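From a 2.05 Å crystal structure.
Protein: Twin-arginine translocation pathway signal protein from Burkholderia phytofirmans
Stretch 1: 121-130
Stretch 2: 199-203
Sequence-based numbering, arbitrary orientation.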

# COMPACT_ATOMS: atom_id res chain seq x y z
N TYR A 121 11.56 -2.62 -4.02
CA TYR A 121 10.56 -2.83 -5.04
C TYR A 121 10.45 -1.68 -6.03
O TYR A 121 10.19 -1.91 -7.21
CB TYR A 121 9.20 -3.10 -4.40
CG TYR A 121 9.17 -4.42 -3.68
CD1 TYR A 121 9.27 -5.63 -4.38
CD2 TYR A 121 9.08 -4.48 -2.29
CE1 TYR A 121 9.28 -6.85 -3.71
CE2 TYR A 121 9.09 -5.70 -1.62
CZ TYR A 121 9.19 -6.87 -2.33
OH TYR A 121 9.19 -8.08 -1.64
N GLY A 122 10.66 -0.46 -5.57
CA GLY A 122 10.59 0.69 -6.46
C GLY A 122 11.72 0.58 -7.47
O GLY A 122 11.55 0.89 -8.66
N GLU A 123 12.87 0.14 -6.99
CA GLU A 123 14.03 -0.03 -7.84
C GLU A 123 13.78 -1.22 -8.76
O GLU A 123 14.28 -1.27 -9.88
CB GLU A 123 15.29 -0.27 -7.00
CG GLU A 123 16.47 -0.82 -7.79
CD GLU A 123 17.80 -0.57 -7.10
OE1 GLU A 123 17.90 -0.78 -5.87
OE2 GLU A 123 18.75 -0.17 -7.81
N GLU A 124 12.98 -2.17 -8.29
CA GLU A 124 12.66 -3.35 -9.08
C GLU A 124 11.81 -3.02 -10.30
O GLU A 124 12.14 -3.44 -11.42
CB GLU A 124 11.94 -4.40 -8.23
CG GLU A 124 12.75 -5.65 -7.99
CD GLU A 124 11.91 -6.92 -7.99
OE1 GLU A 124 10.95 -7.01 -7.20
OE2 GLU A 124 12.21 -7.83 -8.78
N THR A 125 10.72 -2.29 -10.09
CA THR A 125 9.82 -1.93 -11.18
C THR A 125 10.51 -0.95 -12.14
O THR A 125 10.30 -1.00 -13.35
CB THR A 125 8.50 -1.29 -10.66
OG1 THR A 125 8.77 -0.01 -10.08
CG2 THR A 125 7.86 -2.19 -9.62
N ALA A 126 11.34 -0.08 -11.58
CA ALA A 126 12.07 0.89 -12.37
C ALA A 126 13.12 0.20 -13.23
O ALA A 126 13.36 0.59 -14.38
CB ALA A 126 12.75 1.90 -11.46
N THR A 127 13.76 -0.83 -12.68
CA THR A 127 14.77 -1.56 -13.43
C THR A 127 14.13 -2.30 -14.60
O THR A 127 14.68 -2.33 -15.69
CB THR A 127 15.51 -2.56 -12.53
OG1 THR A 127 16.34 -1.84 -11.61
CG2 THR A 127 16.38 -3.50 -13.36
N GLN A 128 12.97 -2.89 -14.35
CA GLN A 128 12.26 -3.62 -15.40
C GLN A 128 11.83 -2.66 -16.49
O GLN A 128 11.89 -2.99 -17.68
CB GLN A 128 11.03 -4.32 -14.83
CG GLN A 128 10.17 -4.99 -15.89
CD GLN A 128 10.89 -6.13 -16.59
OE1 GLN A 128 11.11 -7.21 -16.02
NE2 GLN A 128 11.28 -5.90 -17.85
N LEU A 129 11.37 -1.47 -16.08
CA LEU A 129 10.93 -0.45 -17.02
C LEU A 129 12.08 0.01 -17.92
O LEU A 129 11.93 0.12 -19.14
CB LEU A 129 10.37 0.74 -16.25
CG LEU A 129 9.99 1.96 -17.09
CD1 LEU A 129 8.78 1.63 -17.96
CD2 LEU A 129 9.68 3.15 -16.19
N PHE A 130 13.25 0.25 -17.32
CA PHE A 130 14.39 0.70 -18.10
C PHE A 130 14.89 -0.38 -19.04
O PHE A 130 15.43 -0.08 -20.10
CB PHE A 130 15.52 1.17 -17.18
CG PHE A 130 15.12 2.27 -16.24
CD1 PHE A 130 14.09 3.17 -16.57
CD2 PHE A 130 15.79 2.44 -15.03
CE1 PHE A 130 13.74 4.21 -15.70
CE2 PHE A 130 15.44 3.48 -14.15
CZ PHE A 130 14.41 4.37 -14.50
N LYS A 199 9.83 7.92 -23.45
CA LYS A 199 10.00 6.51 -23.85
C LYS A 199 9.52 5.54 -22.77
O LYS A 199 9.66 4.33 -22.90
CB LYS A 199 11.48 6.22 -24.15
CG LYS A 199 12.06 7.00 -25.32
CD LYS A 199 11.34 6.66 -26.61
CE LYS A 199 11.76 7.59 -27.74
NZ LYS A 199 11.06 7.24 -29.02
N GLY A 200 8.96 6.08 -21.69
CA GLY A 200 8.48 5.24 -20.61
C GLY A 200 7.82 6.03 -19.49
O GLY A 200 7.95 7.26 -19.42
N VAL A 201 7.12 5.31 -18.62
CA VAL A 201 6.41 5.92 -17.50
C VAL A 201 6.49 5.04 -16.26
O VAL A 201 6.17 3.85 -16.31
CB VAL A 201 4.92 6.12 -17.82
CG1 VAL A 201 4.25 6.90 -16.69
CG2 VAL A 201 4.76 6.84 -19.16
N TRP A 202 6.91 5.63 -15.14
CA TRP A 202 7.01 4.94 -13.85
C TRP A 202 5.95 5.55 -12.93
O TRP A 202 5.86 6.78 -12.81
CB TRP A 202 8.39 5.18 -13.23
CG TRP A 202 8.65 4.48 -11.89
CD1 TRP A 202 9.22 3.25 -11.71
CD2 TRP A 202 8.42 5.01 -10.57
NE1 TRP A 202 9.37 2.98 -10.36
CE2 TRP A 202 8.88 4.04 -9.64
CE3 TRP A 202 7.86 6.20 -10.08
CZ2 TRP A 202 8.81 4.24 -8.25
CZ3 TRP A 202 7.79 6.39 -8.69
CH2 TRP A 202 8.27 5.41 -7.80
N ALA A 203 5.15 4.70 -12.28
CA ALA A 203 4.11 5.16 -11.36
C ALA A 203 4.31 4.53 -9.98
O ALA A 203 4.59 3.33 -9.87
CB ALA A 203 2.73 4.82 -11.90
O HOH W 1 6.33 1.32 -10.80

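A helix, 121-130, lies against the strand of 199-203, which begins earlier in the chain, the two running nearly antiparallel at 169° with axes 9.1 Å apart at their closest. The register follows from that direction: Ala 126 sits across from Trp 202, CA to CA 6.6 Å, and one turn further on Leu 129 sits across from Gly 200, CA to CA 7.2 Å. Rising along the helix therefore means descending the strand. The contact is small, 245 Å² counting both sides, and Trp 202 and Leu 129 give up the most area to it.

Tyr 121 opens the stretch without reaching the strand; its backbone O takes the amide of Thr 125 in the regular helical pattern. Gly 122 is the first residue to touch. It offers backbone alone, and its O lies at the edge of the Trp 202 indole, near the ring plane, where the N-H can point at it. The resulting bond is weak, with Trp 202 NE1 3.5 Å from Gly 122 O, and it is an addition to that carbonyl's helical duty, since Gly 122 O also accepts from Ala 126 N at 3.1 Å. A CB placed ideally on Gly 122 would stand 3.9 Å from Trp 202 CZ2, close packing rather than a clash with the ring.

Glu 123 and Glu 124 point away from the strand and remain partly exposed, as charged residues on the outer side of a packed helix commonly do. Thr 125 points toward it. With chi1 in the p well, its hydroxyl is placed beside the indole nitrogen, and Trp 202 NE1 donates to Thr 125 OG1 over 3.1 Å; the angle of 125° at the hydrogen makes this bond weak too. One N-H is thus shared between two acceptors, neither ideally aligned. The same hydroxyl is put to a second use: Thr 125 OG1 donates to a water at 2.9 Å, and that water donates to Ala 203 O at 2.8 Å, bridging the helix to the strand's backbone.

Ala 126 marks the closer of the two register pairs. Its CB points sideways and packs against the indole, 3.7 Å from Trp 202 NE1 and 3.8 Å from Trp 202 CD1, a small methyl at a place where the backbones are near.

Thr 127 and Gln 128 are out of reach. Thr 127 turns its hydroxyl back to its own helix, with Thr 127 OG1 donating to Glu 123 O at 2.7 Å. Leu 129 then supplies the apolar end of the contact. Its CA-to-CB bond points toward the strand, and Leu 129 CD2 lies 3.8 Å from Trp 202 CB and 3.6 Å from Val 201 O, while Leu 129 CD1 is 4.5 Å from Gly 200 CA. Gly 200 leaves room here: an ideal CB would point toward the helix and stand 3.6 Å from Leu 129 CD1. Val 201, between Gly 200 and Trp 202, points away, in keeping with strand alternation. Phe 130 closes the stretch with its CA-to-CB bond directed away.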